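Local coordinates for protein botulinum neurotoxin type C1 (Clostridium botulinum, PDB 3R4S) that binds gangliosides at the nerve-cell surface through two sites in its receptor-binding part, on which entry of the toxin into the cell depends, at residues A[372-375]-A[380-383]; A[239-244]-A[255-260]; A[49-54]-A[59-64]; A[292-297]-A[355-360]; A[338-343]-A[390-395]. All coordinates share one frame; numbering follows the deposited sequence.

Contact 1 of 5, residues A[372-375]-A[380-383]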
# COMPACT_ATOMS: atom_id res chain seq x y z
N PHE A 372 1.42 -18.53 9.59
CA PHE A 372 0.96 -19.69 10.30
C PHE A 372 2.10 -20.68 10.45
O PHE A 372 2.88 -20.88 9.51
CB PHE A 372 -0.18 -20.35 9.51
CG PHE A 372 -1.40 -19.49 9.37
CD1 PHE A 372 -2.45 -19.59 10.29
CD2 PHE A 372 -1.50 -18.56 8.35
CE1 PHE A 372 -3.57 -18.79 10.17
CE2 PHE A 372 -2.63 -17.75 8.21
CZ PHE A 372 -3.67 -17.87 9.12
N LYS A 373 2.19 -21.30 11.62
CA LYS A 373 3.16 -22.37 11.86
C LYS A 373 2.76 -23.59 11.05
O LYS A 373 1.61 -24.03 11.10
CB LYS A 373 3.24 -22.72 13.34
CG LYS A 373 4.34 -23.75 13.64
CD LYS A 373 5.74 -23.12 13.48
CE LYS A 373 6.84 -24.18 13.54
NZ LYS A 373 6.89 -24.99 12.28
N SER A 374 3.72 -24.14 10.30
CA SER A 374 3.42 -25.16 9.31
C SER A 374 4.44 -26.28 9.35
O SER A 374 5.56 -26.07 9.80
CB SER A 374 3.43 -24.51 7.93
OG SER A 374 3.20 -25.45 6.89
N ASN A 375 4.07 -27.45 8.84
CA ASN A 375 5.06 -28.49 8.56
C ASN A 375 5.58 -28.33 7.12
O ASN A 375 5.16 -27.41 6.40
CB ASN A 375 4.52 -29.90 8.83
CG ASN A 375 3.42 -30.31 7.85
OD1 ASN A 375 2.72 -29.46 7.29
ND2 ASN A 375 3.27 -31.61 7.64
N ASN A 380 -0.08 -29.76 7.71
CA ASN A 380 -0.37 -29.58 9.12
C ASN A 380 -0.09 -28.15 9.56
O ASN A 380 1.04 -27.82 9.91
CB ASN A 380 0.43 -30.57 9.96
CG ASN A 380 0.19 -30.40 11.45
OD1 ASN A 380 -0.69 -29.65 11.87
ND2 ASN A 380 0.98 -31.09 12.27
N ILE A 381 -1.12 -27.30 9.53
CA ILE A 381 -1.01 -25.94 10.04
C ILE A 381 -1.41 -25.97 11.50
O ILE A 381 -2.54 -26.31 11.83
CB ILE A 381 -1.92 -24.96 9.26
CG1 ILE A 381 -1.60 -25.01 7.77
CG2 ILE A 381 -1.78 -23.53 9.82
CD1 ILE A 381 -0.15 -24.64 7.45
N SER A 382 -0.48 -25.63 12.39
CA SER A 382 -0.69 -25.88 13.81
C SER A 382 -0.88 -24.63 14.66
O SER A 382 -1.16 -24.73 15.86
CB SER A 382 0.48 -26.69 14.38
OG SER A 382 1.71 -26.02 14.15
N GLY A 383 -0.70 -23.46 14.06
CA GLY A 383 -0.78 -22.23 14.84
C GLY A 383 -0.65 -20.96 14.03
O GLY A 383 -0.38 -20.99 12.82
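The Phe372 ring turns an edge to Gly383, whose carbonyl O lies near the ring plane and 3.6 Å from Phe372 CD1; Ile381 approaches obliquely, with CG2 3.6 Å from Phe372 CB. The other flat groups, the amides of Asn375 and Asn380, have planes 63° apart and do not pair with each other. Instead Asn380 N donates to Asn375 OD1 at 2.8 Å, from above the plane of that amide. Asn375 CG sits between its own backbone N and carbonyl carbon (chi1 68°), which brings OD1 back to the opposing chain. Asn375 N in turn donates to Asn380 O at 3.2 Å. Farther along, Ser382 N reaches Lys373 O and Lys373 N reaches Gly383 O, both at 2.9 Å. Ile381 CD1 lies 3.5 Å from the small Ser374's OG, which donates to Asn375 O within the carbonyl plane. Lys373 bends its ammonium away to the backbone oxygens of Asp352 and Ile355 and makes a cation-pi contact with Phe356. This is the turn end of the hairpin of strands 367-374 and 381-392, where the pairing is irregular; the Asn375 carboxamide O satisfies the backbone N-H of Asn380 where the two strands part.

Contact 2 of 5, residues A[239-244]-A[255-260]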
# COMPACT_ATOMS: atom_id res chain seq x y z
N LYS A 239 1.93 -8.45 -0.38
CA LYS A 239 2.50 -7.12 -0.62
C LYS A 239 3.38 -6.67 0.55
O LYS A 239 3.10 -7.00 1.71
CB LYS A 239 1.38 -6.09 -0.87
CG LYS A 239 0.42 -6.46 -2.04
CD LYS A 239 1.18 -6.68 -3.34
CE LYS A 239 0.24 -6.84 -4.57
NZ LYS A 239 -0.79 -7.90 -4.37
N ASP A 240 4.45 -5.94 0.25
CA ASP A 240 5.20 -5.28 1.30
C ASP A 240 4.38 -4.10 1.81
O ASP A 240 3.27 -3.86 1.35
CB ASP A 240 6.62 -4.87 0.87
CG ASP A 240 6.64 -3.73 -0.16
OD1 ASP A 240 5.68 -2.93 -0.24
OD2 ASP A 240 7.66 -3.63 -0.90
N TYR A 241 4.93 -3.38 2.77
CA TYR A 241 4.19 -2.37 3.50
C TYR A 241 3.73 -1.22 2.61
O TYR A 241 2.77 -0.53 2.93
CB TYR A 241 5.07 -1.83 4.64
CG TYR A 241 4.32 -1.06 5.69
CD1 TYR A 241 3.56 -1.73 6.66
CD2 TYR A 241 4.37 0.32 5.73
CE1 TYR A 241 2.88 -1.04 7.63
CE2 TYR A 241 3.70 1.03 6.72
CZ TYR A 241 2.95 0.34 7.66
OH TYR A 241 2.27 1.05 8.62
N TRP A 242 4.44 -1.00 1.50
CA TRP A 242 4.07 0.09 0.59
C TRP A 242 3.19 -0.39 -0.57
O TRP A 242 2.81 0.39 -1.45
CB TRP A 242 5.31 0.83 0.07
CG TRP A 242 6.22 1.34 1.18
CD1 TRP A 242 7.57 1.15 1.28
CD2 TRP A 242 5.83 2.10 2.33
NE1 TRP A 242 8.04 1.77 2.42
CE2 TRP A 242 7.00 2.35 3.08
CE3 TRP A 242 4.61 2.60 2.80
CZ2 TRP A 242 6.98 3.07 4.28
CZ3 TRP A 242 4.60 3.32 3.99
CH2 TRP A 242 5.78 3.54 4.71
N GLY A 243 2.86 -1.68 -0.56
CA GLY A 243 1.97 -2.23 -1.57
C GLY A 243 2.66 -2.81 -2.79
O GLY A 243 2.00 -3.21 -3.75
N ASN A 244 3.99 -2.83 -2.78
CA ASN A 244 4.73 -3.50 -3.84
C ASN A 244 4.83 -5.00 -3.54
O ASN A 244 4.69 -5.41 -2.39
CB ASN A 244 6.11 -2.85 -4.03
CG ASN A 244 6.02 -1.48 -4.70
OD1 ASN A 244 5.30 -1.30 -5.68
ND2 ASN A 244 6.75 -0.51 -4.17
N VAL A 255 7.19 -5.81 10.97
CA VAL A 255 6.45 -5.07 11.99
C VAL A 255 5.11 -5.71 12.28
O VAL A 255 4.50 -6.36 11.42
CB VAL A 255 6.21 -3.61 11.58
CG1 VAL A 255 7.53 -2.85 11.50
CG2 VAL A 255 5.47 -3.54 10.25
N ASN A 256 4.65 -5.55 13.51
CA ASN A 256 3.31 -5.98 13.86
C ASN A 256 2.40 -4.78 13.75
O ASN A 256 2.72 -3.70 14.26
CB ASN A 256 3.29 -6.52 15.29
CG ASN A 256 1.99 -7.21 15.62
OD1 ASN A 256 1.03 -6.56 16.03
ND2 ASN A 256 1.95 -8.52 15.42
N ILE A 257 1.27 -4.95 13.05
CA ILE A 257 0.34 -3.85 12.80
C ILE A 257 -0.14 -3.19 14.10
O ILE A 257 -0.39 -1.98 14.15
CB ILE A 257 -0.85 -4.31 11.93
CG1 ILE A 257 -0.36 -4.77 10.55
CG2 ILE A 257 -1.89 -3.18 11.77
CD1 ILE A 257 0.59 -3.79 9.87
N ASP A 258 -0.27 -3.98 15.16
CA ASP A 258 -0.65 -3.44 16.48
C ASP A 258 0.48 -2.68 17.17
O ASP A 258 0.25 -2.02 18.18
CB ASP A 258 -1.13 -4.56 17.40
CG ASP A 258 -2.61 -4.86 17.23
OD1 ASP A 258 -3.27 -4.13 16.47
OD2 ASP A 258 -3.11 -5.82 17.86
N TYR A 259 1.69 -2.76 16.63
CA TYR A 259 2.85 -2.16 17.28
C TYR A 259 3.82 -1.53 16.29
O TYR A 259 5.00 -1.89 16.26
CB TYR A 259 3.59 -3.21 18.12
CG TYR A 259 2.82 -3.63 19.35
CD1 TYR A 259 2.93 -2.90 20.53
CD2 TYR A 259 1.99 -4.73 19.33
CE1 TYR A 259 2.23 -3.28 21.67
CE2 TYR A 259 1.28 -5.12 20.46
CZ TYR A 259 1.41 -4.39 21.64
OH TYR A 259 0.71 -4.75 22.77
N LEU A 260 3.32 -0.60 15.49
CA LEU A 260 4.11 0.00 14.42
C LEU A 260 5.24 0.85 14.99
O LEU A 260 6.24 1.06 14.33
CB LEU A 260 3.22 0.85 13.50
CG LEU A 260 2.19 0.03 12.71
CD1 LEU A 260 1.31 0.93 11.86
CD2 LEU A 260 2.89 -0.99 11.84
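Tyr241 reaches across to Leu260 with the end of its side chain, and there the packing is closest: Tyr241 OH lies 3.4 Å from Leu260 CD1. Around the ring the contact is looser. Leu260 CD2, oblique to the ring, and Ile257 CD1, at its edge, both stand 4.2 Å from Tyr241 CE1, and Val255 CG2, lower on the ring, comes no nearer than 4.5 Å to Tyr241 CD1. No hydrogen bond joins the two segments, and beyond Ile257 the chain turns outward, Asp258 being exposed. A long aromatic suits this task, since Tyr241 CA and Val255 CA are 9.2 Å apart; with CG anti to the backbone N (chi1 -164°), the ring is directed toward Val255, Ile257 and Leu260. Two bonds to Asp240 OD1 hold the turn that carries Tyr241: Trp242 N donates at 2.9 Å, an Asx turn, and Asn244 N at 3.1 Å on the opposite face of the carboxylate. The bond from Gly243 N to Asp240 O closes the type I turn, and Gly243, at positive phi, carries the chain on to Asn244, whose O accepts from Asp240 N. Tyr241 CD2 also lies over one face of the Trp242 indole. Phe282 packs edge-to-face with Tyr241. Both segments bond to strand 424-428, Tyr241 to Phe426 and Val255 to Gly425 by backbone, and the Tyr241 side chain reaches across to the end of strand 251-256.

Contact 3 of 5, residues A[49-54]-A[59-64]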
# COMPACT_ATOMS: atom_id res chain seq x y z
N PHE A 49 4.09 4.58 -14.31
CA PHE A 49 5.04 5.63 -14.64
C PHE A 49 5.34 6.48 -13.42
O PHE A 49 4.49 6.66 -12.54
CB PHE A 49 4.62 6.46 -15.87
CG PHE A 49 3.33 7.25 -15.71
CD1 PHE A 49 3.35 8.55 -15.23
CD2 PHE A 49 2.11 6.71 -16.10
CE1 PHE A 49 2.17 9.29 -15.11
CE2 PHE A 49 0.92 7.43 -15.99
CZ PHE A 49 0.95 8.73 -15.49
N LYS A 50 6.57 6.97 -13.33
CA LYS A 50 7.00 7.73 -12.16
C LYS A 50 7.35 9.17 -12.51
O LYS A 50 8.07 9.41 -13.47
CB LYS A 50 8.22 7.07 -11.51
CG LYS A 50 8.67 7.83 -10.26
CD LYS A 50 9.88 7.18 -9.61
CE LYS A 50 11.18 7.63 -10.27
NZ LYS A 50 12.36 7.30 -9.41
N LEU A 51 6.84 10.10 -11.71
CA LEU A 51 7.17 11.52 -11.85
C LEU A 51 7.80 12.08 -10.58
O LEU A 51 7.53 11.60 -9.48
CB LEU A 51 5.93 12.34 -12.18
CG LEU A 51 5.09 11.92 -13.38
CD1 LEU A 51 3.92 12.88 -13.53
CD2 LEU A 51 5.93 11.88 -14.66
N GLY A 52 8.63 13.10 -10.73
CA GLY A 52 9.26 13.76 -9.61
C GLY A 52 8.88 15.22 -9.57
O GLY A 52 8.40 15.76 -10.57
N SER A 53 9.08 15.86 -8.43
CA SER A 53 8.65 17.25 -8.24
C SER A 53 9.74 18.30 -8.45
O SER A 53 9.43 19.47 -8.64
CB SER A 53 8.04 17.44 -6.85
OG SER A 53 9.04 17.30 -5.85
N SER A 54 11.00 17.90 -8.40
CA SER A 54 12.06 18.90 -8.43
C SER A 54 12.72 19.10 -9.80
O SER A 54 12.96 18.15 -10.54
CB SER A 54 13.11 18.61 -7.35
OG SER A 54 13.79 17.40 -7.61
N GLY A 59 9.20 15.36 -14.91
CA GLY A 59 8.34 14.66 -15.84
C GLY A 59 6.96 15.27 -15.97
O GLY A 59 6.39 15.81 -15.02
N LYS A 60 6.42 15.16 -17.17
CA LYS A 60 5.12 15.71 -17.51
C LYS A 60 4.50 14.72 -18.50
O LYS A 60 5.10 14.42 -19.53
CB LYS A 60 5.34 17.08 -18.16
CG LYS A 60 4.12 17.95 -18.34
CD LYS A 60 4.53 19.32 -18.92
CE LYS A 60 3.32 20.22 -19.12
NZ LYS A 60 3.67 21.53 -19.78
N VAL A 61 3.32 14.18 -18.18
CA VAL A 61 2.61 13.34 -19.13
C VAL A 61 1.33 14.06 -19.53
O VAL A 61 0.52 14.40 -18.67
CB VAL A 61 2.25 11.96 -18.55
CG1 VAL A 61 1.38 11.17 -19.53
CG2 VAL A 61 3.51 11.18 -18.18
N ILE A 62 1.16 14.32 -20.82
CA ILE A 62 0.01 15.06 -21.30
C ILE A 62 -0.91 14.18 -22.13
O ILE A 62 -0.49 13.62 -23.14
CB ILE A 62 0.46 16.24 -22.17
CG1 ILE A 62 1.49 17.09 -21.43
CG2 ILE A 62 -0.73 17.08 -22.58
CD1 ILE A 62 2.07 18.19 -22.27
N VAL A 63 -2.17 14.05 -21.70
CA VAL A 63 -3.16 13.29 -22.44
C VAL A 63 -4.11 14.27 -23.12
O VAL A 63 -4.70 15.13 -22.46
CB VAL A 63 -3.99 12.37 -21.53
CG1 VAL A 63 -5.03 11.60 -22.34
CG2 VAL A 63 -3.09 11.40 -20.76
N THR A 64 -4.24 14.15 -24.44
CA THR A 64 -5.16 15.00 -25.20
C THR A 64 -6.27 14.14 -25.79
O THR A 64 -6.05 13.38 -26.73
CB THR A 64 -4.45 15.78 -26.30
OG1 THR A 64 -3.39 16.55 -25.71
CG2 THR A 64 -5.43 16.73 -27.01
O HOH W 1 6.27 16.19 -12.27
O HOH W 2 10.20 13.76 -13.01
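Between the two facing sheets of the lectin-like beta sandwich, Phe49 and Leu51 of strand 49-52 meet Gly59, just before strand 60-64, and Val61 within it. The strands run at 122° to each other and belong to different sheets, so they meet through side chains and water, with no direct hydrogen bond. Val61 CG2 lies 3.8 Å from Phe49 CE1, oblique to the ring. Phe49 CG sits between the backbone N and the carbonyl carbon (chi1 63°), and this torsion swings the ring over to the valine. Leu51 uses its CD2 branch twice: Leu51 CD2 rests on the backbone of Gly59, 3.8 Å from Gly59 C, and lies 4.3 Å from Val61 CG2. Gly59, having no side chain, takes the leucine methyl directly against its main chain. Next to this apolar patch, two waters bridge the glycines. One donates to Gly52 O and to Gly59 O, both at 2.8 Å; the other accepts from Gly52 N at 2.8 Å and from Gly59 N at 2.7 Å. The polar groups of both glycines therefore have partners although the chains diverge too far to bond each other. Phe188 meets the Phe49 ring edge-to-face and also touches Leu51, and Val39 packs on all three apolar side chains. Strand 49-52 is paired with strand 207-216 in its own sheet, and strand 60-64 lies between strands 32-36 and 185-192 in the other.

Contact 4 of 5, residues A[292-297]-A[355-360]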
# COMPACT_ATOMS: atom_id res chain seq x y z
N ARG A 292 12.23 -19.09 0.59
CA ARG A 292 11.19 -19.97 0.08
C ARG A 292 11.50 -21.45 0.28
O ARG A 292 12.62 -21.91 0.07
CB ARG A 292 10.96 -19.70 -1.41
CG ARG A 292 9.76 -20.45 -2.00
CD ARG A 292 9.57 -20.13 -3.50
NE ARG A 292 10.74 -20.56 -4.26
CZ ARG A 292 11.32 -19.85 -5.23
NH1 ARG A 292 10.86 -18.65 -5.57
NH2 ARG A 292 12.38 -20.35 -5.86
N ILE A 293 10.49 -22.20 0.71
CA ILE A 293 10.57 -23.65 0.77
C ILE A 293 9.73 -24.22 -0.36
O ILE A 293 10.18 -25.08 -1.12
CB ILE A 293 10.07 -24.19 2.11
CG1 ILE A 293 11.08 -23.88 3.23
CG2 ILE A 293 9.83 -25.70 2.03
CD1 ILE A 293 10.56 -24.22 4.61
N ARG A 294 8.49 -23.73 -0.48
CA ARG A 294 7.59 -24.13 -1.56
C ARG A 294 6.83 -22.93 -2.11
O ARG A 294 6.20 -22.17 -1.36
CB ARG A 294 6.61 -25.20 -1.08
CG ARG A 294 5.79 -25.82 -2.20
CD ARG A 294 4.57 -26.56 -1.66
NE ARG A 294 3.52 -25.63 -1.26
CZ ARG A 294 2.45 -25.96 -0.55
NH1 ARG A 294 2.28 -27.22 -0.15
NH2 ARG A 294 1.54 -25.04 -0.25
N GLY A 295 6.88 -22.76 -3.43
CA GLY A 295 6.15 -21.69 -4.09
C GLY A 295 6.41 -21.70 -5.59
O GLY A 295 6.96 -22.67 -6.12
N ASN A 296 6.02 -20.62 -6.26
CA ASN A 296 6.19 -20.49 -7.70
C ASN A 296 7.64 -20.15 -8.01
O ASN A 296 8.10 -19.04 -7.76
CB ASN A 296 5.24 -19.40 -8.23
CG ASN A 296 5.18 -19.36 -9.75
OD1 ASN A 296 6.15 -19.70 -10.43
ND2 ASN A 296 4.04 -18.95 -10.28
N THR A 297 8.35 -21.11 -8.58
CA THR A 297 9.78 -20.94 -8.82
C THR A 297 10.09 -20.05 -10.05
O THR A 297 11.25 -19.80 -10.35
CB THR A 297 10.49 -22.30 -8.96
OG1 THR A 297 9.98 -23.00 -10.10
CG2 THR A 297 10.26 -23.15 -7.70
N ILE A 355 9.60 -23.64 10.14
CA ILE A 355 8.73 -23.61 8.96
C ILE A 355 7.40 -22.89 9.17
O ILE A 355 6.67 -23.17 10.13
CB ILE A 355 8.49 -25.04 8.41
CG1 ILE A 355 9.83 -25.73 8.11
CG2 ILE A 355 7.62 -25.00 7.15
CD1 ILE A 355 9.67 -27.16 7.61
N PHE A 356 7.10 -21.94 8.29
CA PHE A 356 5.85 -21.19 8.34
C PHE A 356 5.13 -21.17 6.98
O PHE A 356 5.73 -21.47 5.93
CB PHE A 356 6.09 -19.76 8.82
CG PHE A 356 6.60 -19.68 10.24
CD1 PHE A 356 5.71 -19.64 11.30
CD2 PHE A 356 7.97 -19.68 10.50
CE1 PHE A 356 6.17 -19.59 12.61
CE2 PHE A 356 8.43 -19.63 11.80
CZ PHE A 356 7.53 -19.58 12.86
N GLN A 357 3.83 -20.84 7.01
CA GLN A 357 3.06 -20.63 5.78
C GLN A 357 2.43 -19.24 5.83
O GLN A 357 1.89 -18.84 6.86
CB GLN A 357 1.96 -21.68 5.64
CG GLN A 357 1.13 -21.53 4.34
CD GLN A 357 0.11 -22.65 4.14
OE1 GLN A 357 -0.82 -22.80 4.93
NE2 GLN A 357 0.27 -23.42 3.07
N ILE A 358 2.53 -18.51 4.72
CA ILE A 358 2.05 -17.12 4.67
C ILE A 358 0.73 -16.97 3.91
O ILE A 358 0.44 -17.74 3.01
CB ILE A 358 3.13 -16.17 4.10
CG1 ILE A 358 2.81 -14.72 4.49
CG2 ILE A 358 3.27 -16.35 2.57
CD1 ILE A 358 4.01 -13.79 4.40
N GLN A 359 -0.06 -15.98 4.32
CA GLN A 359 -1.28 -15.59 3.61
C GLN A 359 -1.36 -14.07 3.62
O GLN A 359 -1.00 -13.44 4.61
CB GLN A 359 -2.53 -16.17 4.29
CG GLN A 359 -2.58 -17.71 4.36
CD GLN A 359 -2.81 -18.34 3.00
OE1 GLN A 359 -3.07 -17.64 2.03
NE2 GLN A 359 -2.73 -19.67 2.92
N PRO A 360 -1.83 -13.47 2.51
CA PRO A 360 -1.97 -12.02 2.45
C PRO A 360 -3.07 -11.57 3.39
O PRO A 360 -4.00 -12.33 3.61
CB PRO A 360 -2.40 -11.76 0.99
CG PRO A 360 -3.09 -13.02 0.58
CD PRO A 360 -2.33 -14.13 1.29
O HOH W 3 -0.70 -26.02 1.40
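Apolar packing joins Ile293 to Ile355: the Ile293 CD1 methyl stands 3.9 Å from Ile355 CG1 and 4.0 Å from Ile355 CG2, between the two branches, and the side chains cross at about a right angle. Isoleucine suits position 293 because its flexible CD1 end reaches the buried Ile355 and needs no polar partner there. Both flank strand 307-314, where Ile293 and Arg294 form a classic beta bulge opposite Ile307; the bulge marks a corner at which the chain changes direction in the beta-trefoil half of the receptor-binding region. Ile293 also touches Tyr309, and Ile355 touches Ile350, two residues lining the pocket of the bound N-acetyl-alpha-neuraminic acid. The polar part is mediated by water. Arg294 NH2 and Gln357 NE2 are 3.9 Å apart, both being donors, with guanidinium and amide planes 53° apart. One water accepts from Arg294 NH2 at 2.9 Å, lying at the guanidinium edge in its plane, and from Gln357 NE2 at 3.2 Å. A bend at chi3 (76°) carries the arginine end over to it. Gly305 O accepts from Gln357 NE2, and weakly from Arg294 NH2, so the two nitrogens share a second acceptor.

Contact 5 of 5, residues A[338-343]-A[390-395]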
# COMPACT_ATOMS: atom_id res chain seq x y z
N ILE A 338 0.84 -21.16 24.00
CA ILE A 338 1.63 -20.01 23.54
C ILE A 338 3.12 -20.35 23.55
O ILE A 338 3.65 -20.79 24.57
CB ILE A 338 1.42 -18.79 24.45
CG1 ILE A 338 -0.05 -18.40 24.53
CG2 ILE A 338 2.23 -17.60 23.92
CD1 ILE A 338 -0.61 -17.87 23.22
N TYR A 339 3.80 -20.13 22.43
CA TYR A 339 5.24 -20.38 22.34
C TYR A 339 5.96 -19.16 21.79
O TYR A 339 5.48 -18.50 20.88
CB TYR A 339 5.55 -21.57 21.44
CG TYR A 339 4.84 -22.82 21.85
CD1 TYR A 339 5.46 -23.76 22.65
CD2 TYR A 339 3.53 -23.06 21.46
CE1 TYR A 339 4.81 -24.92 23.03
CE2 TYR A 339 2.86 -24.21 21.83
CZ TYR A 339 3.51 -25.13 22.62
OH TYR A 339 2.86 -26.28 23.01
N ALA A 340 7.12 -18.86 22.36
CA ALA A 340 7.92 -17.74 21.88
C ALA A 340 8.54 -18.08 20.53
O ALA A 340 8.88 -19.23 20.27
CB ALA A 340 9.02 -17.39 22.91
N ILE A 341 8.67 -17.07 19.68
CA ILE A 341 9.52 -17.18 18.49
C ILE A 341 10.88 -16.59 18.83
O ILE A 341 10.98 -15.46 19.30
CB ILE A 341 8.92 -16.46 17.27
CG1 ILE A 341 7.60 -17.12 16.86
CG2 ILE A 341 9.92 -16.45 16.12
CD1 ILE A 341 6.82 -16.38 15.77
N GLY A 342 11.93 -17.38 18.64
CA GLY A 342 13.26 -16.90 18.95
C GLY A 342 14.19 -17.17 17.79
O GLY A 342 13.73 -17.36 16.65
N LEU A 343 15.49 -17.17 18.06
CA LEU A 343 16.48 -17.35 17.01
C LEU A 343 17.41 -18.52 17.30
O LEU A 343 17.90 -18.69 18.41
CB LEU A 343 17.30 -16.07 16.83
CG LEU A 343 16.51 -14.79 16.54
CD1 LEU A 343 17.32 -13.56 16.93
CD2 LEU A 343 16.10 -14.73 15.08
N TYR A 390 5.44 -11.19 27.81
CA TYR A 390 5.69 -12.34 28.67
C TYR A 390 6.96 -12.19 29.52
O TYR A 390 7.81 -11.34 29.24
CB TYR A 390 5.74 -13.62 27.82
CG TYR A 390 4.46 -13.86 27.06
CD1 TYR A 390 3.43 -14.60 27.61
CD2 TYR A 390 4.28 -13.32 25.79
CE1 TYR A 390 2.24 -14.81 26.91
CE2 TYR A 390 3.09 -13.52 25.08
CZ TYR A 390 2.09 -14.27 25.65
OH TYR A 390 0.92 -14.48 24.96
N ARG A 391 7.07 -13.02 30.55
CA ARG A 391 8.18 -12.92 31.51
C ARG A 391 9.35 -13.82 31.12
O ARG A 391 9.19 -15.02 30.95
CB ARG A 391 7.69 -13.28 32.91
CG ARG A 391 6.79 -12.24 33.55
CD ARG A 391 7.56 -11.40 34.57
NE ARG A 391 6.74 -10.31 35.08
CZ ARG A 391 7.20 -9.26 35.74
NH1 ARG A 391 8.51 -9.12 35.98
NH2 ARG A 391 6.35 -8.32 36.15
N PHE A 392 10.53 -13.22 30.99
CA PHE A 392 11.74 -13.96 30.65
C PHE A 392 12.90 -13.52 31.54
O PHE A 392 12.85 -12.46 32.17
CB PHE A 392 12.19 -13.68 29.20
CG PHE A 392 11.23 -14.15 28.14
CD1 PHE A 392 11.42 -15.38 27.51
CD2 PHE A 392 10.18 -13.34 27.73
CE1 PHE A 392 10.55 -15.80 26.50
CE2 PHE A 392 9.32 -13.75 26.72
CZ PHE A 392 9.50 -14.98 26.11
N ARG A 393 13.96 -14.32 31.54
CA ARG A 393 15.25 -13.90 32.04
C ARG A 393 16.18 -13.86 30.84
O ARG A 393 16.57 -14.90 30.32
CB ARG A 393 15.80 -14.89 33.07
CG ARG A 393 14.97 -15.01 34.34
CD ARG A 393 15.67 -15.93 35.37
NE ARG A 393 14.90 -15.98 36.62
CZ ARG A 393 13.98 -16.88 36.89
NH1 ARG A 393 13.69 -17.84 36.02
NH2 ARG A 393 13.33 -16.83 38.05
N LEU A 394 16.51 -12.66 30.39
CA LEU A 394 17.40 -12.50 29.25
C LEU A 394 18.60 -11.66 29.62
O LEU A 394 18.54 -10.85 30.55
CB LEU A 394 16.65 -11.83 28.09
CG LEU A 394 15.29 -12.41 27.65
CD1 LEU A 394 14.63 -11.50 26.61
CD2 LEU A 394 15.45 -13.83 27.13
N GLY A 395 19.70 -11.84 28.90
CA GLY A 395 20.86 -10.97 29.04
C GLY A 395 21.38 -10.75 30.45
O GLY A 395 21.64 -9.61 30.85
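Tyr390 and Ile338 cross at about a right angle, the hydroxyl end of the tyrosine lying on the isoleucine. Ile338 CG2 is the nearest branch, 3.5 Å from Tyr390 OH and 3.8 Å from Tyr390 CZ, and it meets the ring obliquely; CG1 and CD1 of Ile338 are each 4.1 Å from Tyr390 OH. Two residues farther along each strand comes a second contact of a different kind. Phe392 turns its far edge to Ala340, with CZ 4.0 Å from the methyl CB, which lies near the ring plane. Alanine offers a single methyl to the Phe392 ring edge, while the branched isoleucine offers CG2 to the end of Tyr390. Both aromatics hold CG anti to the carbonyl carbon (chi1 -59° for Tyr390, -65° for Phe392), and the two rings therefore extend the same way toward strand 338-345. That strand and strand 381-392 are not direct partners: each pairs with strand 401-409 within the curled sheet of the beta trefoil, and the aromatics span the gap between them, 9.0 Å from Ala340 CA to Tyr390 CA. Thr407 and Val405 of that shared strand pack against Tyr390 and Phe392 respectively. Gln270 touches both Ala340 and Phe392 from strand 270-275, next to Ser268 and Arg269 of the N-acetyl-beta-neuraminic acid pocket; the Phe392 side chain itself is about 12 Å from the bound sugar.

In the fold
Contact 3 stands apart in the N-terminal beta sandwich, its centre about 47 Å from that of contact 1 and 50 Å from that of contact 5. It comes first along the chain, followed by contact 2. The other four reach one curled sheet of the beta trefoil. Contacts 4 and 5 cross in sequence, and contact 1 is nested in the loop that contact 5 closes. Contacts 1 and 4, with centres 12 Å apart, touch through the neighbouring strands 356-362 and 367-374, near the N-acetyl-alpha-neuraminic acid; contact 5 shares strand 381-392 with contact 1 and lies toward the second sialic acid. Thus one sheet links the surroundings of the two sialic-acid sites, consistent with binding of two gangliosides.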